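Local coordinates for protein probable succinyl-CoA:3-ketoacid coenzyme A transferase subunit B (Bacillus subtilis, PDB 3CDK) that probably catalyses, as subunit B of a 3-oxoacid CoA-transferase, the transfer of coenzyme A from succinyl-CoA to a 3-oxo acid, at residues His148-Lys159 and Val202-Phe210. Numbering follows the deposited sequence.
Sequences HVNKHGESKVKK and VYEKTEADF
The carbonyl oxygen V157 O is gripped by two consecutive backbone amides across the contact, E207 N and A208 N, each 2.8 Å away. Here the loop that follows helix 199-204 in this CoA-transferase fold runs beside strand 157-158, which within this chain is an outermost strand of a three-stranded mixed sheet and pairs with strand 109-111. The two bonds differ in geometry: E207 N lies almost straight out from the carbonyl, with a C=O...N angle of 173°, whereas A208 N approaches at 127° and tilted out of the carbonyl plane.

Nearer the helix end, H148 NE2 donates to T206 OG1 over 2.9 Å, with the hydroxyl at the ring edge, 4° out of the ring plane. T206 OG1 in turn donates to V202 O in the last helical turn, and H148 ND1 bonds T176 OG1, so both ring nitrogens are satisfied and the ring's rotation is fixed. V157 CG2 lies over the middle of one ring face, 3.8 Å above the ring plane. With T206 CG2 anti to the backbone N, the methyl meets V157 CG1 at 3.8 Å while the hydroxyl stays turned to the imidazole. Replacing T206 by a valine would probably leave H148 NE2 without its acceptor and V202 O without the hydroxyl donor.

S155 OG closes an ST turn by accepting from V157 N and also accepts a weak bond from E207 N. On the more exposed side, the bent K158 chain runs alongside E207, pointing the same way, although its CB starts away from the other segment. That path ends in a salt bridge, where K158 NZ meets E207 OE2 at 2.7 Å, nearly in line with the carboxylate C-O bond.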
ATOM      1  N   HIS B 148     -35.462  -3.820 -16.603  1.00 52.48           N
ATOM      2  CA  HIS B 148     -35.684  -2.621 -17.391  1.00 54.34           C
ATOM      3  C   HIS B 148     -36.701  -1.698 -16.720  1.00 55.95           C
ATOM      4  O   HIS B 148     -36.569  -0.471 -16.776  1.00 56.01           O
ATOM      5  CB  HIS B 148     -36.195  -3.042 -18.775  1.00 55.30           C
ATOM      6  CG  HIS B 148     -35.924  -2.050 -19.861  1.00 54.79           C
ATOM      7  ND1 HIS B 148     -34.859  -2.172 -20.731  1.00 52.60           N
ATOM      8  CD2 HIS B 148     -36.598  -0.937 -20.242  1.00 55.03           C
ATOM      9  CE1 HIS B 148     -34.881  -1.166 -21.588  1.00 53.33           C
ATOM     10  NE2 HIS B 148     -35.927  -0.403 -21.316  1.00 54.74           N
ATOM     11  N   VAL B 149     -37.693  -2.319 -16.073  1.00 58.28           N
ATOM     12  CA  VAL B 149     -38.879  -1.675 -15.517  1.00 60.96           C
ATOM     13  C   VAL B 149     -39.043  -2.060 -14.045  1.00 61.06           C
ATOM     14  O   VAL B 149     -38.742  -3.196 -13.657  1.00 61.05           O
ATOM     15  CB  VAL B 149     -40.129  -2.092 -16.333  1.00 62.31           C
ATOM     16  CG1 VAL B 149     -41.409  -1.795 -15.610  1.00 64.01           C
ATOM     17  CG2 VAL B 149     -40.143  -1.379 -17.675  1.00 63.57           C
ATOM     18  N   ASN B 150     -39.507  -1.105 -13.236  1.00 61.96           N
ATOM     19  CA  ASN B 150     -39.796  -1.328 -11.800  1.00 63.03           C
ATOM     20  C   ASN B 150     -41.225  -1.869 -11.577  1.00 65.69           C
ATOM     21  O   ASN B 150     -42.021  -1.949 -12.527  1.00 66.47           O
ATOM     22  CB  ASN B 150     -39.547  -0.045 -10.983  1.00 61.72           C
ATOM     23  CG  ASN B 150     -40.641   1.028 -11.185  1.00 63.05           C
ATOM     24  OD1 ASN B 150     -41.705   0.782 -11.772  1.00 62.33           O
ATOM     25  ND2 ASN B 150     -40.372   2.231 -10.687  1.00 63.44           N
ATOM     26  N   LYS B 151     -41.550  -2.217 -10.329  1.00 68.04           N
ATOM     27  CA  LYS B 151     -42.883  -2.782  -9.986  1.00 71.06           C
ATOM     28  C   LYS B 151     -44.016  -1.912 -10.507  1.00 73.19           C
ATOM     29  O   LYS B 151     -44.943  -2.417 -11.146  1.00 74.77           O
ATOM     30  CB  LYS B 151     -43.067  -2.989  -8.470  1.00 71.03           C
ATOM     31  CG  LYS B 151     -41.865  -2.646  -7.559  1.00 69.96           C
ATOM     32  CD  LYS B 151     -40.523  -3.208  -8.043  1.00 67.53           C
ATOM     33  CE  LYS B 151     -39.400  -2.311  -7.556  1.00 65.52           C
ATOM     34  NZ  LYS B 151     -38.170  -2.507  -8.353  1.00 65.19           N
ATOM     35  N   HIS B 152     -43.911  -0.605 -10.256  1.00 73.80           N
ATOM     36  CA  HIS B 152     -44.950   0.379 -10.603  1.00 75.34           C
ATOM     37  C   HIS B 152     -45.079   0.635 -12.114  1.00 75.40           C
ATOM     38  O   HIS B 152     -46.001   1.329 -12.569  1.00 76.68           O
ATOM     39  CB  HIS B 152     -44.683   1.697  -9.869  1.00 75.52           C
ATOM     40  CG  HIS B 152     -44.499   1.546  -8.384  1.00 77.23           C
ATOM     41  ND1 HIS B 152     -43.356   1.018  -7.819  1.00 76.70           N
ATOM     42  CD2 HIS B 152     -45.311   1.872  -7.346  1.00 79.53           C
ATOM     43  CE1 HIS B 152     -43.472   1.020  -6.503  1.00 77.51           C
ATOM     44  NE2 HIS B 152     -44.648   1.533  -6.189  1.00 78.89           N
ATOM     45  N   GLY B 153     -44.153   0.074 -12.887  1.00 74.00           N
ATOM     46  CA  GLY B 153     -44.189   0.185 -14.339  1.00 72.33           C
ATOM     47  C   GLY B 153     -43.305   1.274 -14.903  1.00 70.33           C
ATOM     48  O   GLY B 153     -43.188   1.410 -16.108  1.00 70.52           O
ATOM     49  N   GLU B 154     -42.683   2.053 -14.029  1.00 68.42           N
ATOM     50  CA  GLU B 154     -41.813   3.137 -14.453  1.00 66.44           C
ATOM     51  C   GLU B 154     -40.454   2.569 -14.906  1.00 63.67           C
ATOM     52  O   GLU B 154     -39.932   1.614 -14.308  1.00 62.94           O
ATOM     53  CB  GLU B 154     -41.673   4.151 -13.310  1.00 66.90           C
ATOM     54  CG  GLU B 154     -41.849   5.626 -13.708  1.00 70.53           C
ATOM     55  CD  GLU B 154     -43.305   6.026 -14.021  1.00 77.03           C
ATOM     56  OE1 GLU B 154     -44.147   5.146 -14.335  1.00 79.49           O
ATOM     57  OE2 GLU B 154     -43.616   7.242 -13.970  1.00 79.48           O
ATOM     58  N   SER B 155     -39.895   3.125 -15.980  1.00 61.21           N
ATOM     59  CA  SER B 155     -38.625   2.623 -16.499  1.00 57.94           C
ATOM     60  C   SER B 155     -37.421   3.024 -15.623  1.00 55.36           C
ATOM     61  O   SER B 155     -37.439   4.045 -14.943  1.00 55.26           O
ATOM     62  CB  SER B 155     -38.435   3.036 -17.958  1.00 58.24           C
ATOM     63  OG  SER B 155     -37.304   3.851 -18.184  1.00 56.68           O
ATOM     64  N   LYS B 156     -36.383   2.199 -15.643  1.00 52.01           N
ATOM     65  CA  LYS B 156     -35.168   2.486 -14.905  1.00 49.17           C
ATOM     66  C   LYS B 156     -34.065   3.033 -15.837  1.00 48.51           C
ATOM     67  O   LYS B 156     -32.944   3.294 -15.407  1.00 47.22           O
ATOM     68  CB  LYS B 156     -34.692   1.209 -14.209  1.00 47.94           C
ATOM     69  CG  LYS B 156     -35.647   0.687 -13.158  1.00 47.13           C
ATOM     70  CD  LYS B 156     -35.647  -0.817 -13.136  1.00 45.19           C
ATOM     71  CE  LYS B 156     -35.560  -1.369 -11.728  1.00 44.64           C
ATOM     72  NZ  LYS B 156     -34.168  -1.461 -11.228  1.00 40.81           N
ATOM     73  N   VAL B 157     -34.389   3.197 -17.121  1.00 49.09           N
ATOM     74  CA  VAL B 157     -33.404   3.641 -18.107  1.00 48.72           C
ATOM     75  C   VAL B 157     -33.742   5.062 -18.520  1.00 49.63           C
ATOM     76  O   VAL B 157     -34.619   5.288 -19.346  1.00 50.70           O
ATOM     77  CB  VAL B 157     -33.374   2.708 -19.342  1.00 48.74           C
ATOM     78  CG1 VAL B 157     -32.126   2.961 -20.148  1.00 47.47           C
ATOM     79  CG2 VAL B 157     -33.437   1.244 -18.913  1.00 46.73           C
ATOM     80  N   LYS B 158     -33.026   6.017 -17.943  1.00 49.76           N
ATOM     81  CA  LYS B 158     -33.508   7.397 -17.914  1.00 50.42           C
ATOM     82  C   LYS B 158     -32.570   8.384 -18.561  1.00 50.78           C
ATOM     83  O   LYS B 158     -31.397   8.081 -18.741  1.00 50.23           O
ATOM     84  CB  LYS B 158     -33.706   7.845 -16.474  1.00 49.97           C
ATOM     85  CG  LYS B 158     -33.596   6.758 -15.448  1.00 48.63           C
ATOM     86  CD  LYS B 158     -34.475   7.112 -14.288  1.00 49.56           C
ATOM     87  CE  LYS B 158     -35.905   6.853 -14.657  1.00 51.99           C
ATOM     88  NZ  LYS B 158     -36.763   7.952 -14.189  1.00 52.72           N
ATOM     89  N   LYS B 159     -33.105   9.566 -18.885  1.00 52.28           N
ATOM     90  CA  LYS B 159     -32.319  10.695 -19.359  1.00 52.90           C
ATOM     91  C   LYS B 159     -31.356  11.053 -18.276  1.00 51.22           C
ATOM     92  O   LYS B 159     -30.160  11.053 -18.471  1.00 51.59           O
ATOM     93  CB  LYS B 159     -33.187  11.926 -19.619  1.00 54.35           C
ATOM     94  CG  LYS B 159     -33.909  11.907 -20.920  1.00 58.22           C
ATOM     95  CD  LYS B 159     -33.873  13.260 -21.627  1.00 61.20           C
ATOM     96  CE  LYS B 159     -34.183  13.051 -23.087  1.00 64.09           C
ATOM     97  NZ  LYS B 159     -35.138  14.080 -23.626  1.00 70.05           N
ATOM     98  N   VAL B 202     -38.969  -1.214 -26.777  1.00 57.54           N
ATOM     99  CA  VAL B 202     -37.842  -0.604 -26.075  1.00 54.56           C
ATOM    100  C   VAL B 202     -37.922   0.925 -26.011  1.00 54.96           C
ATOM    101  O   VAL B 202     -37.498   1.504 -25.027  1.00 53.46           O
ATOM    102  CB  VAL B 202     -36.475  -1.022 -26.677  1.00 53.79           C
ATOM    103  CG1 VAL B 202     -35.334  -0.387 -25.868  1.00 52.10           C
ATOM    104  CG2 VAL B 202     -36.335  -2.515 -26.680  1.00 52.25           C
ATOM    105  N   TYR B 203     -38.432   1.562 -27.073  1.00 57.56           N
ATOM    106  CA  TYR B 203     -38.793   2.986 -27.022  1.00 59.32           C
ATOM    107  C   TYR B 203     -39.833   3.159 -25.949  1.00 58.62           C
ATOM    108  O   TYR B 203     -39.575   3.810 -24.948  1.00 57.67           O
ATOM    109  CB  TYR B 203     -39.381   3.526 -28.337  1.00 61.24           C
ATOM    110  CG  TYR B 203     -38.415   3.827 -29.468  1.00 64.41           C
ATOM    111  CD1 TYR B 203     -37.078   4.187 -29.231  1.00 64.68           C
ATOM    112  CD2 TYR B 203     -38.861   3.784 -30.811  1.00 70.32           C
ATOM    113  CE1 TYR B 203     -36.190   4.471 -30.311  1.00 66.12           C
ATOM    114  CE2 TYR B 203     -37.996   4.075 -31.891  1.00 70.79           C
ATOM    115  CZ  TYR B 203     -36.665   4.408 -31.625  1.00 69.78           C
ATOM    116  OH  TYR B 203     -35.837   4.690 -32.685  1.00 73.32           O
ATOM    117  N   GLU B 204     -41.002   2.558 -26.156  1.00 59.63           N
ATOM    118  CA  GLU B 204     -42.103   2.661 -25.207  1.00 60.51           C
ATOM    119  C   GLU B 204     -41.587   2.485 -23.778  1.00 58.27           C
ATOM    120  O   GLU B 204     -42.018   3.182 -22.862  1.00 57.55           O
ATOM    121  CB  GLU B 204     -43.205   1.647 -25.513  1.00 61.84           C
ATOM    122  CG  GLU B 204     -44.100   2.068 -26.695  1.00 66.89           C
ATOM    123  CD  GLU B 204     -44.953   0.923 -27.299  1.00 69.83           C
ATOM    124  OE1 GLU B 204     -44.773  -0.258 -26.916  1.00 70.02           O
ATOM    125  OE2 GLU B 204     -45.799   1.210 -28.177  1.00 70.39           O
ATOM    126  N   LYS B 205     -40.635   1.589 -23.590  1.00 55.65           N
ATOM    127  CA  LYS B 205     -40.238   1.266 -22.242  1.00 53.98           C
ATOM    128  C   LYS B 205     -38.996   2.003 -21.711  1.00 52.03           C
ATOM    129  O   LYS B 205     -38.509   1.654 -20.647  1.00 51.01           O
ATOM    130  CB  LYS B 205     -40.118  -0.252 -22.081  1.00 53.89           C
ATOM    131  CG  LYS B 205     -41.481  -0.915 -21.970  1.00 56.32           C
ATOM    132  CD  LYS B 205     -41.406  -2.397 -21.664  1.00 55.75           C
ATOM    133  CE  LYS B 205     -42.781  -3.000 -21.767  1.00 56.45           C
ATOM    134  NZ  LYS B 205     -42.674  -4.460 -21.675  1.00 57.60           N
ATOM    135  N   THR B 206     -38.509   3.017 -22.431  1.00 51.63           N
ATOM    136  CA  THR B 206     -37.254   3.691 -22.080  1.00 50.79           C
ATOM    137  C   THR B 206     -37.392   5.202 -22.031  1.00 51.98           C
ATOM    138  O   THR B 206     -37.963   5.804 -22.937  1.00 53.29           O
ATOM    139  CB  THR B 206     -36.142   3.326 -23.051  1.00 49.73           C
ATOM    140  OG1 THR B 206     -35.968   1.911 -23.034  1.00 49.27           O
ATOM    141  CG2 THR B 206     -34.846   3.978 -22.658  1.00 48.16           C
ATOM    142  N   GLU B 207     -36.872   5.808 -20.968  1.00 51.52           N
ATOM    143  CA  GLU B 207     -36.949   7.251 -20.828  1.00 52.58           C
ATOM    144  C   GLU B 207     -35.729   7.895 -21.447  1.00 52.31           C
ATOM    145  O   GLU B 207     -35.811   8.994 -21.994  1.00 53.74           O
ATOM    146  CB  GLU B 207     -37.024   7.646 -19.368  1.00 52.78           C
ATOM    147  CG  GLU B 207     -38.003   6.830 -18.548  1.00 55.39           C
ATOM    148  CD  GLU B 207     -38.801   7.680 -17.555  1.00 59.11           C
ATOM    149  OE1 GLU B 207     -40.007   7.911 -17.868  1.00 59.29           O
ATOM    150  OE2 GLU B 207     -38.229   8.110 -16.499  1.00 57.77           O
ATOM    151  N   ALA B 208     -34.597   7.210 -21.348  1.00 50.72           N
ATOM    152  CA  ALA B 208     -33.375   7.611 -22.028  1.00 50.34           C
ATOM    153  C   ALA B 208     -33.534   7.787 -23.548  1.00 51.84           C
ATOM    154  O   ALA B 208     -34.403   7.178 -24.168  1.00 52.54           O
ATOM    155  CB  ALA B 208     -32.300   6.603 -21.752  1.00 48.98           C
ATOM    156  N   ASP B 209     -32.677   8.640 -24.119  1.00 53.03           N
ATOM    157  CA  ASP B 209     -32.436   8.761 -25.566  1.00 54.07           C
ATOM    158  C   ASP B 209     -31.321   7.836 -26.019  1.00 52.68           C
ATOM    159  O   ASP B 209     -30.223   7.801 -25.415  1.00 52.00           O
ATOM    160  CB  ASP B 209     -31.950  10.162 -25.915  1.00 55.60           C
ATOM    161  CG  ASP B 209     -33.062  11.096 -26.258  1.00 60.30           C
ATOM    162  OD1 ASP B 209     -34.238  10.731 -26.034  1.00 63.90           O
ATOM    163  OD2 ASP B 209     -32.746  12.200 -26.765  1.00 64.09           O
ATOM    164  N   PHE B 210     -31.577   7.132 -27.107  1.00 52.20           N
ATOM    165  CA  PHE B 210     -30.569   6.291 -27.669  1.00 51.93           C
ATOM    166  C   PHE B 210     -30.610   6.267 -29.183  1.00 53.98           C
ATOM    167  O   PHE B 210     -31.667   6.374 -29.792  1.00 55.33           O
ATOM    168  CB  PHE B 210     -30.697   4.878 -27.111  1.00 50.39           C
ATOM    169  CG  PHE B 210     -32.080   4.314 -27.196  1.00 50.14           C
ATOM    170  CD1 PHE B 210     -32.538   3.712 -28.382  1.00 50.46           C
ATOM    171  CD2 PHE B 210     -32.927   4.355 -26.092  1.00 48.75           C
ATOM    172  CE1 PHE B 210     -33.820   3.167 -28.463  1.00 52.02           C
ATOM    173  CE2 PHE B 210     -34.226   3.813 -26.169  1.00 51.16           C
ATOM    174  CZ  PHE B 210     -34.674   3.222 -27.357  1.00 51.91           C
TER